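Long-range contact in type 2A phosphatase-associated protein 42 (Saccharomyces cerevisiae, PDB 2V0P), which associates with PP2A-type phosphatase catalytic subunits, inhibits SIT4 and takes part in negative regulation of the TOR signalling pathway: residues A[73-87]-A[100-114]. Sequence-based numbering, arbitrary orientation.
Sequences LAVDYYLGLLISRRQ and KLIYLKKSVESFINF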
loop_
_atom_site.group_PDB
_atom_site.type_symbol
_atom_site.label_atom_id
_atom_site.label_comp_id
_atom_site.label_asym_id
_atom_site.label_seq_id
_atom_site.Cartn_x
_atom_site.Cartn_y
_atom_site.Cartn_z
ATOM N N LEU A 73 -5.157 -6.057 31.520
ATOM C CA LEU A 73 -4.064 -5.359 30.889
ATOM C C LEU A 73 -4.401 -5.342 29.353
ATOM O O LEU A 73 -3.860 -4.542 28.591
ATOM C CB LEU A 73 -2.770 -6.147 31.131
ATOM C CG LEU A 73 -2.115 -6.052 32.530
ATOM C CD1 LEU A 73 -0.891 -6.950 32.666
ATOM C CD2 LEU A 73 -1.745 -4.614 32.897
ATOM N N ALA A 74 -5.252 -6.239 28.923
ATOM C CA ALA A 74 -5.696 -6.228 27.456
ATOM C C ALA A 74 -6.876 -5.297 27.033
ATOM O O ALA A 74 -7.300 -5.302 25.849
ATOM C CB ALA A 74 -5.932 -7.546 26.983
ATOM N N VAL A 75 -7.394 -4.513 27.952
ATOM C CA VAL A 75 -8.488 -3.622 27.622
ATOM C C VAL A 75 -8.103 -2.695 26.417
ATOM O O VAL A 75 -8.823 -2.608 25.518
ATOM C CB VAL A 75 -9.026 -2.782 28.773
ATOM C CG1 VAL A 75 -9.364 -3.632 30.004
ATOM C CG2 VAL A 75 -8.153 -1.660 29.130
ATOM N N ASP A 76 -6.939 -2.080 26.419
ATOM C CA ASP A 76 -6.557 -1.269 25.279
ATOM C C ASP A 76 -6.384 -2.074 23.985
ATOM O O ASP A 76 -6.633 -1.515 22.896
ATOM C CB ASP A 76 -5.320 -0.491 25.580
ATOM C CG ASP A 76 -5.523 0.493 26.688
ATOM O OD1 ASP A 76 -6.503 1.251 26.600
ATOM O OD2 ASP A 76 -4.697 0.486 27.632
ATOM N N TYR A 77 -5.954 -3.354 24.079
ATOM C CA TYR A 77 -5.845 -4.176 22.930
ATOM C C TYR A 77 -7.244 -4.319 22.274
ATOM O O TYR A 77 -7.381 -4.148 21.064
ATOM C CB TYR A 77 -5.256 -5.546 23.223
ATOM C CG TYR A 77 -5.302 -6.578 22.129
ATOM C CD1 TYR A 77 -4.452 -6.506 20.966
ATOM C CD2 TYR A 77 -6.154 -7.669 22.224
ATOM C CE1 TYR A 77 -4.514 -7.487 19.997
ATOM C CE2 TYR A 77 -6.168 -8.618 21.260
ATOM C CZ TYR A 77 -5.315 -8.486 20.124
ATOM O OH TYR A 77 -5.352 -9.419 19.197
ATOM N N TYR A 78 -8.249 -4.620 23.101
ATOM C CA TYR A 78 -9.548 -4.886 22.620
ATOM C C TYR A 78 -10.186 -3.547 22.052
ATOM O O TYR A 78 -10.923 -3.598 21.119
ATOM C CB TYR A 78 -10.397 -5.548 23.734
ATOM C CG TYR A 78 -10.192 -7.038 23.755
ATOM C CD1 TYR A 78 -9.425 -7.638 24.710
ATOM C CD2 TYR A 78 -10.712 -7.828 22.740
ATOM C CE1 TYR A 78 -9.229 -8.970 24.712
ATOM C CE2 TYR A 78 -10.496 -9.184 22.711
ATOM C CZ TYR A 78 -9.753 -9.744 23.713
ATOM O OH TYR A 78 -9.543 -11.095 23.726
ATOM N N LEU A 79 -9.891 -2.417 22.654
ATOM C CA LEU A 79 -10.322 -1.139 22.153
ATOM C C LEU A 79 -9.689 -0.926 20.755
ATOM O O LEU A 79 -10.369 -0.541 19.842
ATOM C CB LEU A 79 -10.002 -0.001 23.117
ATOM C CG LEU A 79 -10.839 0.262 24.416
ATOM C CD1 LEU A 79 -10.206 1.363 25.109
ATOM C CD2 LEU A 79 -12.266 0.594 24.158
ATOM N N GLY A 80 -8.399 -1.213 20.624
ATOM C CA GLY A 80 -7.726 -1.231 19.309
ATOM C C GLY A 80 -8.459 -1.985 18.236
ATOM O O GLY A 80 -8.713 -1.448 17.167
ATOM N N LEU A 81 -8.800 -3.208 18.530
ATOM C CA LEU A 81 -9.481 -4.084 17.644
ATOM C C LEU A 81 -10.921 -3.581 17.285
ATOM O O LEU A 81 -11.357 -3.643 16.123
ATOM C CB LEU A 81 -9.551 -5.450 18.236
ATOM C CG LEU A 81 -8.306 -6.287 18.406
ATOM C CD1 LEU A 81 -8.731 -7.546 19.064
ATOM C CD2 LEU A 81 -7.656 -6.547 17.028
ATOM N N LEU A 82 -11.639 -3.098 18.284
ATOM C CA LEU A 82 -13.006 -2.665 18.038
ATOM C C LEU A 82 -13.067 -1.368 17.263
ATOM O O LEU A 82 -13.837 -1.282 16.347
ATOM C CB LEU A 82 -13.767 -2.499 19.375
ATOM C CG LEU A 82 -13.898 -3.782 20.197
ATOM C CD1 LEU A 82 -14.218 -3.361 21.627
ATOM C CD2 LEU A 82 -14.955 -4.600 19.745
ATOM N N ILE A 83 -12.284 -0.380 17.662
ATOM C CA ILE A 83 -12.252 0.901 17.032
ATOM C C ILE A 83 -11.830 0.807 15.542
ATOM O O ILE A 83 -12.394 1.448 14.720
ATOM C CB ILE A 83 -11.353 1.879 17.780
ATOM C CG1 ILE A 83 -11.900 2.116 19.205
ATOM C CG2 ILE A 83 -11.334 3.257 17.048
ATOM C CD1 ILE A 83 -11.121 2.942 19.980
ATOM N N SER A 84 -10.868 -0.038 15.214
ATOM C CA SER A 84 -10.437 -0.101 13.799
ATOM C C SER A 84 -11.579 -0.517 12.863
ATOM O O SER A 84 -11.496 -0.326 11.641
ATOM C CB SER A 84 -9.246 -1.044 13.669
ATOM O OG SER A 84 -9.651 -2.349 13.880
ATOM N N ARG A 85 -12.676 -1.021 13.461
ATOM C CA ARG A 85 -13.759 -1.592 12.736
ATOM C C ARG A 85 -14.980 -0.614 12.533
ATOM O O ARG A 85 -15.884 -0.929 11.816
ATOM C CB ARG A 85 -14.213 -2.891 13.397
ATOM C CG ARG A 85 -13.438 -4.114 13.079
ATOM C CD ARG A 85 -13.613 -5.206 14.121
ATOM N NE ARG A 85 -12.928 -6.425 13.687
ATOM C CZ ARG A 85 -11.630 -6.642 13.791
ATOM N NH1 ARG A 85 -10.836 -5.760 14.371
ATOM N NH2 ARG A 85 -11.101 -7.763 13.314
ATOM N N ARG A 86 -14.935 0.535 13.189
ATOM C CA ARG A 86 -15.939 1.569 13.109
ATOM C C ARG A 86 -15.950 2.191 11.713
ATOM O O ARG A 86 -14.926 2.320 11.100
ATOM C CB ARG A 86 -15.659 2.630 14.169
ATOM C CG ARG A 86 -15.988 2.136 15.575
ATOM C CD ARG A 86 -17.517 2.219 15.822
ATOM N NE ARG A 86 -18.001 3.568 16.042
ATOM C CZ ARG A 86 -19.137 4.055 15.528
ATOM N NH1 ARG A 86 -19.899 3.312 14.734
ATOM N NH2 ARG A 86 -19.513 5.301 15.798
ATOM N N GLN A 87 -17.134 2.535 11.245
ATOM C CA GLN A 87 -17.308 3.267 10.004
ATOM C C GLN A 87 -18.441 4.277 10.161
ATOM O O GLN A 87 -19.431 4.037 10.878
ATOM C CB GLN A 87 -17.703 2.323 8.862
ATOM C CG GLN A 87 -16.779 1.259 8.591
ATOM C CD GLN A 87 -17.155 0.502 7.347
ATOM O OE1 GLN A 87 -18.016 0.935 6.542
ATOM N NE2 GLN A 87 -16.491 -0.619 7.150
ATOM N N LYS A 100 -13.219 7.809 9.063
ATOM C CA LYS A 100 -12.436 6.578 9.001
ATOM C C LYS A 100 -10.999 6.773 9.457
ATOM O O LYS A 100 -10.484 5.939 10.160
ATOM C CB LYS A 100 -12.506 5.888 7.622
ATOM C CG LYS A 100 -11.862 4.489 7.638
ATOM C CD LYS A 100 -12.764 3.454 8.285
ATOM C CE LYS A 100 -12.030 2.130 8.393
ATOM N NZ LYS A 100 -12.592 1.324 9.527
ATOM N N LEU A 101 -10.400 7.889 9.105
ATOM C CA LEU A 101 -9.018 8.182 9.437
ATOM C C LEU A 101 -8.902 8.397 10.916
ATOM O O LEU A 101 -7.955 7.929 11.555
ATOM C CB LEU A 101 -8.532 9.422 8.695
ATOM C CG LEU A 101 -8.576 9.438 7.142
ATOM C CD1 LEU A 101 -7.877 10.604 6.689
ATOM C CD2 LEU A 101 -7.998 8.187 6.582
ATOM N N ILE A 102 -9.899 9.098 11.471
ATOM C CA ILE A 102 -9.978 9.256 12.915
ATOM C C ILE A 102 -10.053 7.892 13.663
ATOM O O ILE A 102 -9.265 7.682 14.523
ATOM C CB ILE A 102 -11.131 10.157 13.315
ATOM C CG1 ILE A 102 -10.742 11.582 13.049
ATOM C CG2 ILE A 102 -11.448 9.953 14.865
ATOM C CD1 ILE A 102 -11.932 12.533 12.950
ATOM N N TYR A 103 -10.975 7.008 13.310
ATOM C CA TYR A 103 -11.001 5.663 13.784
ATOM C C TYR A 103 -9.644 4.929 13.716
ATOM O O TYR A 103 -9.220 4.329 14.723
ATOM C CB TYR A 103 -12.101 4.829 13.109
ATOM C CG TYR A 103 -13.500 5.389 13.372
ATOM C CD1 TYR A 103 -13.843 5.966 14.597
ATOM C CD2 TYR A 103 -14.452 5.398 12.359
ATOM C CE1 TYR A 103 -15.158 6.483 14.819
ATOM C CE2 TYR A 103 -15.735 5.925 12.572
ATOM C CZ TYR A 103 -16.074 6.469 13.763
ATOM O OH TYR A 103 -17.367 6.986 13.896
ATOM N N LEU A 104 -8.941 5.038 12.587
ATOM C CA LEU A 104 -7.702 4.280 12.439
ATOM C C LEU A 104 -6.645 4.851 13.341
ATOM O O LEU A 104 -5.865 4.092 13.852
ATOM C CB LEU A 104 -7.196 4.166 10.972
ATOM C CG LEU A 104 -8.149 3.425 10.054
ATOM C CD1 LEU A 104 -7.763 3.597 8.557
ATOM C CD2 LEU A 104 -8.387 2.005 10.430
ATOM N N LYS A 105 -6.645 6.161 13.488
ATOM C CA LYS A 105 -5.763 6.887 14.381
ATOM C C LYS A 105 -5.995 6.446 15.843
ATOM O O LYS A 105 -5.064 6.055 16.569
ATOM C CB LYS A 105 -6.040 8.390 14.252
ATOM C CG LYS A 105 -5.123 9.253 15.040
ATOM C CD LYS A 105 -5.131 10.685 14.537
ATOM C CE LYS A 105 -3.792 11.383 14.804
ATOM N NZ LYS A 105 -2.649 10.802 14.001
ATOM N N LYS A 106 -7.253 6.494 16.227
ATOM C CA LYS A 106 -7.680 6.065 17.581
ATOM C C LYS A 106 -7.404 4.582 17.869
ATOM O O LYS A 106 -6.957 4.270 18.944
ATOM C CB LYS A 106 -9.156 6.383 17.781
ATOM C CG LYS A 106 -9.471 7.848 17.837
ATOM C CD LYS A 106 -8.652 8.583 18.897
ATOM C CE LYS A 106 -9.416 9.799 19.408
ATOM N NZ LYS A 106 -8.499 10.844 19.957
ATOM N N SER A 107 -7.672 3.691 16.918
ATOM C CA SER A 107 -7.282 2.302 17.007
ATOM C C SER A 107 -5.773 2.134 17.315
ATOM O O SER A 107 -5.421 1.509 18.304
ATOM C CB SER A 107 -7.652 1.556 15.728
ATOM O OG SER A 107 -7.087 0.266 15.737
ATOM N N VAL A 108 -4.907 2.720 16.459
ATOM C CA VAL A 108 -3.486 2.751 16.671
ATOM C C VAL A 108 -3.075 3.338 18.033
ATOM O O VAL A 108 -2.236 2.739 18.706
ATOM C CB VAL A 108 -2.721 3.368 15.482
ATOM C CG1 VAL A 108 -1.256 3.530 15.800
ATOM C CG2 VAL A 108 -2.958 2.509 14.184
ATOM N N GLU A 109 -3.692 4.454 18.470
ATOM C CA GLU A 109 -3.403 4.988 19.772
ATOM C C GLU A 109 -3.688 3.922 20.863
ATOM O O GLU A 109 -2.842 3.750 21.718
ATOM C CB GLU A 109 -4.169 6.261 20.060
ATOM C CG GLU A 109 -3.681 7.042 21.218
ATOM C CD GLU A 109 -4.236 8.458 21.229
ATOM O OE1 GLU A 109 -4.564 8.986 20.131
ATOM O OE2 GLU A 109 -4.329 9.056 22.334
ATOM N N SER A 110 -4.846 3.279 20.817
ATOM C CA SER A 110 -5.190 2.253 21.782
ATOM C C SER A 110 -4.156 1.126 21.753
ATOM O O SER A 110 -3.717 0.656 22.794
ATOM C CB SER A 110 -6.577 1.669 21.580
ATOM O OG SER A 110 -7.550 2.551 22.001
ATOM N N PHE A 111 -3.809 0.686 20.561
ATOM C CA PHE A 111 -2.792 -0.368 20.399
ATOM C C PHE A 111 -1.492 0.050 21.057
ATOM O O PHE A 111 -0.870 -0.752 21.707
ATOM C CB PHE A 111 -2.607 -0.729 18.902
ATOM C CG PHE A 111 -3.643 -1.670 18.365
ATOM C CD1 PHE A 111 -3.870 -2.899 18.971
ATOM C CD2 PHE A 111 -4.339 -1.366 17.191
ATOM C CE1 PHE A 111 -4.816 -3.774 18.502
ATOM C CE2 PHE A 111 -5.293 -2.228 16.712
ATOM C CZ PHE A 111 -5.547 -3.470 17.377
ATOM N N ILE A 112 -1.094 1.309 20.903
ATOM C CA ILE A 112 0.141 1.801 21.500
ATOM C C ILE A 112 0.093 1.943 23.060
ATOM O O ILE A 112 1.026 1.583 23.770
ATOM C CB ILE A 112 0.670 3.049 20.743
ATOM C CG1 ILE A 112 0.966 2.642 19.263
ATOM C CG2 ILE A 112 1.891 3.605 21.406
ATOM C CD1 ILE A 112 1.510 3.754 18.409
ATOM N N ASN A 113 -1.034 2.437 23.549
ATOM C CA ASN A 113 -1.391 2.376 24.967
ATOM C C ASN A 113 -1.175 0.968 25.547
ATOM O O ASN A 113 -0.489 0.841 26.501
ATOM C CB ASN A 113 -2.854 2.827 25.134
ATOM C CG ASN A 113 -3.027 4.297 24.935
ATOM O OD1 ASN A 113 -2.064 5.005 24.833
ATOM N ND2 ASN A 113 -4.283 4.782 24.920
ATOM N N PHE A 114 -1.711 -0.064 24.895
ATOM C CA PHE A 114 -1.587 -1.433 25.289
ATOM C C PHE A 114 -0.085 -1.852 25.416
ATOM O O PHE A 114 0.268 -2.343 26.397
ATOM C CB PHE A 114 -2.348 -2.327 24.348
ATOM C CG PHE A 114 -2.134 -3.810 24.556
ATOM C CD1 PHE A 114 -2.442 -4.435 25.791
ATOM C CD2 PHE A 114 -1.672 -4.599 23.516
ATOM C CE1 PHE A 114 -2.240 -5.784 25.978
ATOM C CE2 PHE A 114 -1.504 -6.025 23.703
ATOM C CZ PHE A 114 -1.778 -6.598 24.964
HETATM O O HOH W 1 -6.754 3.041 24.786
#
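G80 and F111 mark the tight centre of an antiparallel helix pair in the TPR-like, all-helical N-terminal domain. The segment axes approach to 7.5 Å, at 163° between their N-to-C directions. Having no side chain, G80 admits the F111 ring: its CA stands 3.7 Å from the ring centroid, over the ring face, and a beta carbon modelled there would clash with CE1. From the helix turn before F111, S107 OG donates to G80 O at 2.8 Å, and the helical S84 N reaches the same oxygen from the opposite face of its carbonyl plane; the S107 hydroxyl gets there because chi1 (171°) turns it opposite the backbone N. F114 repeats the CH-pi pattern, with Y77 CB above its ring and L73 O at its edge. Knobs-into-holes packing is reciprocal nearby: I83 fits among Y103, K106, S107 and S110, and S110 among D76, L79, G80 and I83. One water bridges D76 OD1, S110 OG and N113 ND2, while D76 also pairs with K46 and N113 with R138.

Packing is looser on the solvent side, where exposed K106 offers I83 CG2 its CB but leads its amine away. At the type I turn from I83 to R86, partly exposed Y103 presents a ring face to R86 CB, 3.5 Å from the centroid; the guanidinium, tilted 45° to the ring, bonds Q32 rather than the phenol. A serine in place of Y103 would probably open a gap beneath R86 CB and leave the R86 side chain freer to turn. K100, bent at chi2, closes this end: its NZ donates to S84 O at 2.9 Å, from above the carbonyl plane, and to R86 O at 3.0 Å.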